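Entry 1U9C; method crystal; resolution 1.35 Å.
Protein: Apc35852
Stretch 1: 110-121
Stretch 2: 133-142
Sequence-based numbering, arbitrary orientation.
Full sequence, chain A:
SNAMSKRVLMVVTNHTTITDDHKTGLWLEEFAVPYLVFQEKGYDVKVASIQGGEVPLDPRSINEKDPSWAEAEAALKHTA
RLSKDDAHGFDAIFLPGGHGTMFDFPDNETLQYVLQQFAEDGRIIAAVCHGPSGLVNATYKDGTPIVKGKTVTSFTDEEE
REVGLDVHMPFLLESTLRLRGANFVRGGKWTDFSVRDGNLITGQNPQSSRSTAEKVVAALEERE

Stretch 1, residues 110-121: TLQYVLQQFAED
Stretch 2, residues 133-142: SGLVNATYKD

Residues 110-120 of stretch 1 are helical, continuing a helix that begins earlier in the chain, with i to i+4 backbone bonds of 2.8-3.1 Å (N to O) from V114 N to T110 O through D121 N to Q117 O. Stretch 2 runs beside it in the same sense: 133-136 have helical phi/psi, L135-A138 form a type I turn, and 138-140 are extended (phi/psi -97/142, -144/161, -69/167). CA-CA distances set the register: L111-G134 7.0 Å, Q112-A138 4.9 Å, Q116-Y140 5.3 Å. The contact buries 603 Å², both sides summed.

L111 (t, chi2 63°) brings CD2 to 4.0 Å from G134 CA; an ideal CB on this glycine would lie a tight 3.2 Å from L111 CD2, so its bareness suits the close packing. Q112 (m, t) lays its amide along the turn, CD 3.7 Å from N137 O, while its backbone O accepts from water 1 (2.9 Å), which accepts from T139 N (2.8 Å), linking the backbones. L115 (m, t) points toward stretch 2 and is buried: CD1 lies 3.2 Å from G134 O and 4.5 Å from L135 CD2, and CB is 4.1 Å from A138 CB, where the small alanine permits close approach.

Q116 (t, t, chi3 115°) extends so that NE2 donates to T139 O (2.8 Å, 150°), giving the extended backbone a side-chain partner. T139 (p) turns its CB away and donates OG1 to Y140 O (3.0 Å). A119 points toward Y140 (m, chi2 -85°), its CB 3.7 Å from CE1. E120 (m, m, chi3 135°) folds back so that OE1 accepts from K141 N (2.8 Å, nearly straight at 175°) and sits at the edge of the Y140 ring; water 2 links E120 OE1 (3.4 Å, weak) to D142 N (3.2 Å). D121, in loop, points away.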

ATOM      1  N   THR A 110      12.406  -7.516  -4.796  1.00 21.35           N
ATOM      2  CA  THR A 110      11.527  -7.368  -5.980  1.00 20.98           C
ATOM      3  C   THR A 110      10.690  -6.119  -5.846  1.00 20.03           C
ATOM      4  O   THR A 110      10.624  -5.294  -6.760  1.00 20.07           O
ATOM      5  CB  THR A 110      10.620  -8.574  -6.157  1.00 20.94           C
ATOM      6  OG1 THR A 110      11.416  -9.806  -6.174  1.00 27.93           O
ATOM      7  CG2 THR A 110       9.838  -8.509  -7.447  1.00 22.56           C
ATOM      8  N   LEU A 111      10.049  -5.920  -4.716  1.00 20.29           N
ATOM      9  CA  LEU A 111       9.222  -4.729  -4.537  1.00 20.14           C
ATOM     10  C   LEU A 111      10.079  -3.459  -4.570  1.00 20.06           C
ATOM     11  O   LEU A 111       9.647  -2.455  -5.113  1.00 20.37           O
ATOM     12  CB  LEU A 111       8.378  -4.853  -3.244  1.00 20.77           C
ATOM     13  CG  LEU A 111       7.465  -3.668  -2.930  1.00 20.36           C
ATOM     14  CD1 LEU A 111       6.434  -3.493  -3.999  1.00 21.04           C
ATOM     15  CD2 LEU A 111       6.773  -3.906  -1.567  1.00 21.82           C
ATOM     16  N   GLN A 112      11.275  -3.498  -3.976  1.00 19.92           N
ATOM     17  CA  GLN A 112      12.159  -2.320  -4.020  1.00 20.09           C
ATOM     18  C   GLN A 112      12.502  -1.970  -5.460  1.00 20.79           C
ATOM     19  O   GLN A 112      12.479  -0.810  -5.845  1.00 21.71           O
ATOM     20  CB  GLN A 112      13.435  -2.567  -3.234  1.00 20.07           C
ATOM     21  CG  GLN A 112      13.291  -2.542  -1.700  1.00 21.68           C
ATOM     22  CD  GLN A 112      14.551  -3.032  -1.030  1.00 21.14           C
ATOM     23  OE1 GLN A 112      15.597  -3.181  -1.670  1.00 24.71           O
ATOM     24  NE2 GLN A 112      14.429  -3.344   0.243  1.00 23.58           N
ATOM     25  N   TYR A 113      12.789  -2.988  -6.245  1.00 20.95           N
ATOM     26  CA  TYR A 113      13.120  -2.787  -7.642  1.00 21.40           C
ATOM     27  C   TYR A 113      11.949  -2.221  -8.441  1.00 20.76           C
ATOM     28  O   TYR A 113      12.075  -1.283  -9.198  1.00 21.38           O
ATOM     29  CB  TYR A 113      13.533  -4.122  -8.250  1.00 23.25           C
ATOM     30  CG  TYR A 113      13.901  -3.963  -9.694  1.00 24.82           C
ATOM     31  CD1 TYR A 113      15.200  -3.640 -10.059  1.00 26.66           C
ATOM     32  CD2 TYR A 113      12.978  -4.153 -10.688  1.00 26.01           C
ATOM     33  CE1 TYR A 113      15.548  -3.487 -11.393  1.00 29.03           C
ATOM     34  CE2 TYR A 113      13.307  -3.973 -12.019  1.00 26.64           C
ATOM     35  CZ  TYR A 113      14.598  -3.658 -12.362  1.00 26.96           C
ATOM     36  OH  TYR A 113      14.921  -3.506 -13.703  1.00 30.16           O
ATOM     37  N   VAL A 114      10.754  -2.767  -8.247  1.00 19.95           N
ATOM     38  CA  VAL A 114       9.549  -2.252  -8.846  1.00 19.85           C
ATOM     39  C   VAL A 114       9.296  -0.820  -8.452  1.00 20.54           C
ATOM     40  O   VAL A 114       9.067   0.011  -9.358  1.00 20.52           O
ATOM     41  CB  VAL A 114       8.366  -3.189  -8.508  1.00 20.80           C
ATOM     42  CG1 VAL A 114       7.097  -2.559  -8.962  1.00 20.96           C
ATOM     43  CG2 VAL A 114       8.537  -4.534  -9.196  1.00 19.90           C
ATOM     44  N   LEU A 115       9.345  -0.448  -7.182  1.00 19.63           N
ATOM     45  CA  LEU A 115       9.045   0.909  -6.752  1.00 21.43           C
ATOM     46  C   LEU A 115      10.108   1.847  -7.338  1.00 20.61           C
ATOM     47  O   LEU A 115       9.765   2.956  -7.739  1.00 20.40           O
ATOM     48  CB  LEU A 115       9.026   1.006  -5.239  1.00 20.55           C
ATOM     49  CG  LEU A 115       7.791   0.390  -4.598  1.00 21.34           C
ATOM     50  CD1 LEU A 115       7.999   0.181  -3.149  1.00 22.03           C
ATOM     51  CD2 LEU A 115       6.550   1.244  -4.848  1.00 22.42           C
ATOM     52  N   GLN A 116      11.355   1.418  -7.384  1.00 21.04           N
ATOM     53  CA  GLN A 116      12.394   2.261  -8.006  1.00 21.56           C
ATOM     54  C   GLN A 116      12.057   2.602  -9.434  1.00 21.45           C
ATOM     55  O   GLN A 116      12.188   3.784  -9.872  1.00 21.15           O
ATOM     56  CB  GLN A 116      13.729   1.540  -7.950  1.00 21.27           C
ATOM     57  CG  GLN A 116      14.899   2.264  -8.689  1.00 23.83           C
ATOM     58  CD  GLN A 116      16.234   1.682  -8.390  1.00 26.25           C
ATOM     59  OE1 GLN A 116      16.913   1.133  -9.268  1.00 35.21           O
ATOM     60  NE2 GLN A 116      16.663   1.838  -7.160  1.00 24.63           N
ATOM     61  N   GLN A 117      11.628   1.615 -10.208  1.00 20.59           N
ATOM     62  CA  GLN A 117      11.302   1.896 -11.594  1.00 21.72           C
ATOM     63  C   GLN A 117      10.095   2.797 -11.742  1.00 21.43           C
ATOM     64  O   GLN A 117      10.061   3.714 -12.602  1.00 21.19           O
ATOM     65  CB  GLN A 117      11.099   0.606 -12.362  1.00 22.36           C
ATOM     66  CG  GLN A 117      12.331  -0.177 -12.458  1.00 26.07           C
ATOM     67  CD  GLN A 117      13.400   0.508 -13.318  1.00 29.14           C
ATOM     68  OE1 GLN A 117      13.105   0.866 -14.444  1.00 31.68           O
ATOM     69  NE2 GLN A 117      14.557   0.724 -12.771  1.00 32.54           N
ATOM     70  N   PHE A 118       9.039   2.546 -10.962  1.00 20.16           N
ATOM     71  CA  PHE A 118       7.905   3.461 -10.976  1.00 20.91           C
ATOM     72  C   PHE A 118       8.327   4.891 -10.689  1.00 21.29           C
ATOM     73  O   PHE A 118       7.870   5.828 -11.356  1.00 20.36           O
ATOM     74  CB  PHE A 118       6.789   3.028  -9.995  1.00 20.38           C
ATOM     75  CG  PHE A 118       5.818   2.005 -10.582  1.00 20.93           C
ATOM     76  CD1 PHE A 118       6.208   0.691 -10.714  1.00 21.47           C
ATOM     77  CD2 PHE A 118       4.558   2.330 -10.901  1.00 21.89           C
ATOM     78  CE1 PHE A 118       5.300  -0.271 -11.179  1.00 22.36           C
ATOM     79  CE2 PHE A 118       3.656   1.371 -11.408  1.00 20.79           C
ATOM     80  CZ  PHE A 118       4.055   0.078 -11.505  1.00 20.37           C
ATOM     81  N   ALA A 119       9.182   5.077  -9.693  1.00 22.07           N
ATOM     82  CA  ALA A 119       9.666   6.409  -9.288  1.00 21.80           C
ATOM     83  C   ALA A 119      10.504   7.029 -10.427  1.00 21.51           C
ATOM     84  O   ALA A 119      10.246   8.163 -10.901  1.00 24.00           O
ATOM     85  CB  ALA A 119      10.437   6.324  -7.992  1.00 21.52           C
ATOM     86  N   GLU A 120      11.430   6.233 -10.932  1.00 21.44           N
ATOM     87  CA  GLU A 120      12.293   6.691 -12.031  1.00 20.82           C
ATOM     88  C   GLU A 120      11.489   7.113 -13.222  1.00 20.75           C
ATOM     89  O   GLU A 120      11.933   7.980 -13.994  1.00 20.66           O
ATOM     90  CB  GLU A 120      13.181   5.540 -12.524  1.00 21.49           C
ATOM     91  CG  GLU A 120      14.289   5.134 -11.585  1.00 23.56           C
ATOM     92  CD  GLU A 120      15.460   6.047 -11.663  0.50 20.00           C
ATOM     93  OE1 GLU A 120      15.942   6.401 -10.542  0.50 27.15           O
ATOM     94  OE2 GLU A 120      15.904   6.348 -12.827  0.50 21.78           O
ATOM     95  N   ASP A 121      10.343   6.476 -13.427  1.00 19.65           N
ATOM     96  CA  ASP A 121       9.573   6.667 -14.632  1.00 19.48           C
ATOM     97  C   ASP A 121       8.395   7.641 -14.506  1.00 19.86           C
ATOM     98  O   ASP A 121       7.614   7.780 -15.440  1.00 18.76           O
ATOM     99  CB  ASP A 121       9.053   5.325 -15.167  1.00 20.56           C
ATOM    100  CG  ASP A 121      10.197   4.375 -15.533  1.00 23.68           C
ATOM    101  OD1 ASP A 121      11.372   4.818 -15.684  1.00 25.32           O
ATOM    102  OD2 ASP A 121      10.018   3.140 -15.661  1.00 29.94           O
ATOM    103  N   SER A 133       5.237   0.950   4.235  1.00 21.52           N
ATOM    104  CA  SER A 133       6.395   0.093   4.578  1.00 21.60           C
ATOM    105  C   SER A 133       7.210  -0.329   3.351  1.00 21.48           C
ATOM    106  O   SER A 133       8.421  -0.500   3.421  1.00 21.83           O
ATOM    107  CB  SER A 133       5.962  -1.128   5.407  1.00 21.96           C
ATOM    108  OG  SER A 133       5.100  -1.945   4.698  1.00 24.25           O
ATOM    109  N   GLY A 134       6.535  -0.486   2.206  1.00 21.04           N
ATOM    110  CA  GLY A 134       7.216  -0.870   0.966  1.00 21.94           C
ATOM    111  C   GLY A 134       8.186   0.216   0.524  1.00 22.52           C
ATOM    112  O   GLY A 134       9.125  -0.068  -0.189  1.00 25.71           O
ATOM    113  N   LEU A 135       7.962   1.447   0.982  1.00 24.17           N
ATOM    114  CA  LEU A 135       8.808   2.586   0.576  1.00 25.27           C
ATOM    115  C   LEU A 135      10.034   2.800   1.463  1.00 25.38           C
ATOM    116  O   LEU A 135      10.921   3.604   1.107  1.00 26.72           O
ATOM    117  CB  LEU A 135       7.987   3.859   0.614  1.00 25.99           C
ATOM    118  CG  LEU A 135       6.953   3.985  -0.488  1.00 28.76           C
ATOM    119  CD1 LEU A 135       5.856   4.979  -0.104  1.00 29.35           C
ATOM    120  CD2 LEU A 135       7.693   4.435  -1.787  1.00 32.44           C
ATOM    121  N   VAL A 136      10.110   2.142   2.622  1.00 24.97           N
ATOM    122  CA  VAL A 136      11.094   2.564   3.635  1.00 26.70           C
ATOM    123  C   VAL A 136      12.537   2.445   3.127  1.00 27.52           C
ATOM    124  O   VAL A 136      13.378   3.311   3.438  1.00 26.59           O
ATOM    125  CB  VAL A 136      10.847   1.802   4.975  1.00 27.82           C
ATOM    126  CG1 VAL A 136      12.062   1.792   5.868  1.00 30.62           C
ATOM    127  CG2 VAL A 136       9.641   2.457   5.660  1.00 29.35           C
ATOM    128  N   ASN A 137      12.829   1.394   2.358  1.00 26.58           N
ATOM    129  CA  ASN A 137      14.161   1.116   1.819  1.00 26.66           C
ATOM    130  C   ASN A 137      14.191   1.115   0.278  1.00 26.49           C
ATOM    131  O   ASN A 137      15.122   0.561  -0.319  1.00 28.25           O
ATOM    132  CB  ASN A 137      14.649  -0.222   2.347  1.00 26.70           C
ATOM    133  CG  ASN A 137      14.656  -0.277   3.866  1.00 28.59           C
ATOM    134  OD1 ASN A 137      15.192   0.619   4.518  1.00 30.12           O
ATOM    135  ND2 ASN A 137      14.157  -1.373   4.444  1.00 25.53           N
ATOM    136  N   ALA A 138      13.230   1.810  -0.335  1.00 26.33           N
ATOM    137  CA  ALA A 138      13.140   1.971  -1.793  1.00 26.84           C
ATOM    138  C   ALA A 138      13.775   3.312  -2.206  1.00 27.34           C
ATOM    139  O   ALA A 138      13.691   4.297  -1.467  1.00 27.44           O
ATOM    140  CB  ALA A 138      11.718   1.936  -2.269  1.00 26.91           C
ATOM    141  N   THR A 139      14.473   3.300  -3.335  1.00 27.19           N
ATOM    142  CA  THR A 139      15.301   4.450  -3.740  1.00 27.54           C
ATOM    143  C   THR A 139      15.255   4.615  -5.223  1.00 27.72           C
ATOM    144  O   THR A 139      14.908   3.713  -5.968  1.00 27.19           O
ATOM    145  CB  THR A 139      16.798   4.282  -3.358  1.00 27.60           C
ATOM    146  OG1 THR A 139      17.364   3.182  -4.086  1.00 28.54           O
ATOM    147  CG2 THR A 139      17.053   3.931  -1.864  1.00 28.13           C
ATOM    148  N   TYR A 140      15.630   5.817  -5.667  1.00 27.28           N
ATOM    149  CA  TYR A 140      15.945   6.061  -7.073  1.00 28.35           C
ATOM    150  C   TYR A 140      17.241   5.318  -7.382  1.00 28.01           C
ATOM    151  O   TYR A 140      17.932   4.851  -6.476  1.00 27.30           O
ATOM    152  CB  TYR A 140      16.135   7.566  -7.339  1.00 27.51           C
ATOM    153  CG  TYR A 140      14.846   8.327  -7.303  1.00 26.71           C
ATOM    154  CD1 TYR A 140      14.066   8.398  -8.428  1.00 27.36           C
ATOM    155  CD2 TYR A 140      14.404   8.967  -6.141  1.00 24.56           C
ATOM    156  CE1 TYR A 140      12.844   9.069  -8.412  1.00 27.46           C
ATOM    157  CE2 TYR A 140      13.200   9.638  -6.112  1.00 27.07           C
ATOM    158  CZ  TYR A 140      12.424   9.679  -7.237  1.00 27.02           C
ATOM    159  OH  TYR A 140      11.254  10.363  -7.214  1.00 28.57           O
ATOM    160  N   LYS A 141      17.572   5.191  -8.663  1.00 29.43           N
ATOM    161  CA  LYS A 141      18.809   4.499  -9.083  1.00 30.11           C
ATOM    162  C   LYS A 141      20.048   5.038  -8.387  1.00 30.20           C
ATOM    163  O   LYS A 141      20.973   4.276  -8.058  1.00 30.44           O
ATOM    164  CB  LYS A 141      19.022   4.641 -10.592  1.00 31.24           C
ATOM    165  CG  LYS A 141      18.572   3.443 -11.434  1.00 34.89           C
ATOM    166  CD  LYS A 141      19.781   2.575 -11.876  1.00 37.28           C
ATOM    167  CE  LYS A 141      20.090   1.495 -10.838  1.00 38.73           C
ATOM    168  NZ  LYS A 141      20.796   0.299 -11.402  1.00 40.37           N
ATOM    169  N   ASP A 142      20.052   6.343  -8.150  1.00 29.83           N
ATOM    170  CA  ASP A 142      21.203   7.006  -7.529  1.00 30.12           C
ATOM    171  C   ASP A 142      21.272   6.864  -5.991  1.00 30.03           C
ATOM    172  O   ASP A 142      22.166   7.427  -5.361  1.00 30.14           O
ATOM    173  CB  ASP A 142      21.271   8.476  -7.970  1.00 30.53           C
ATOM    174  CG  ASP A 142      20.220   9.368  -7.311  1.00 33.01           C
ATOM    175  OD1 ASP A 142      19.344   8.872  -6.577  1.00 30.28           O
ATOM    176  OD2 ASP A 142      20.185  10.603  -7.502  1.00 35.86           O
TER
HETATM  177  O   HOH W   1      14.553   0.737  -4.433  1.00 30.67           O
HETATM  178  O   HOH W   2      18.449   8.551  -9.839  1.00 50.04           O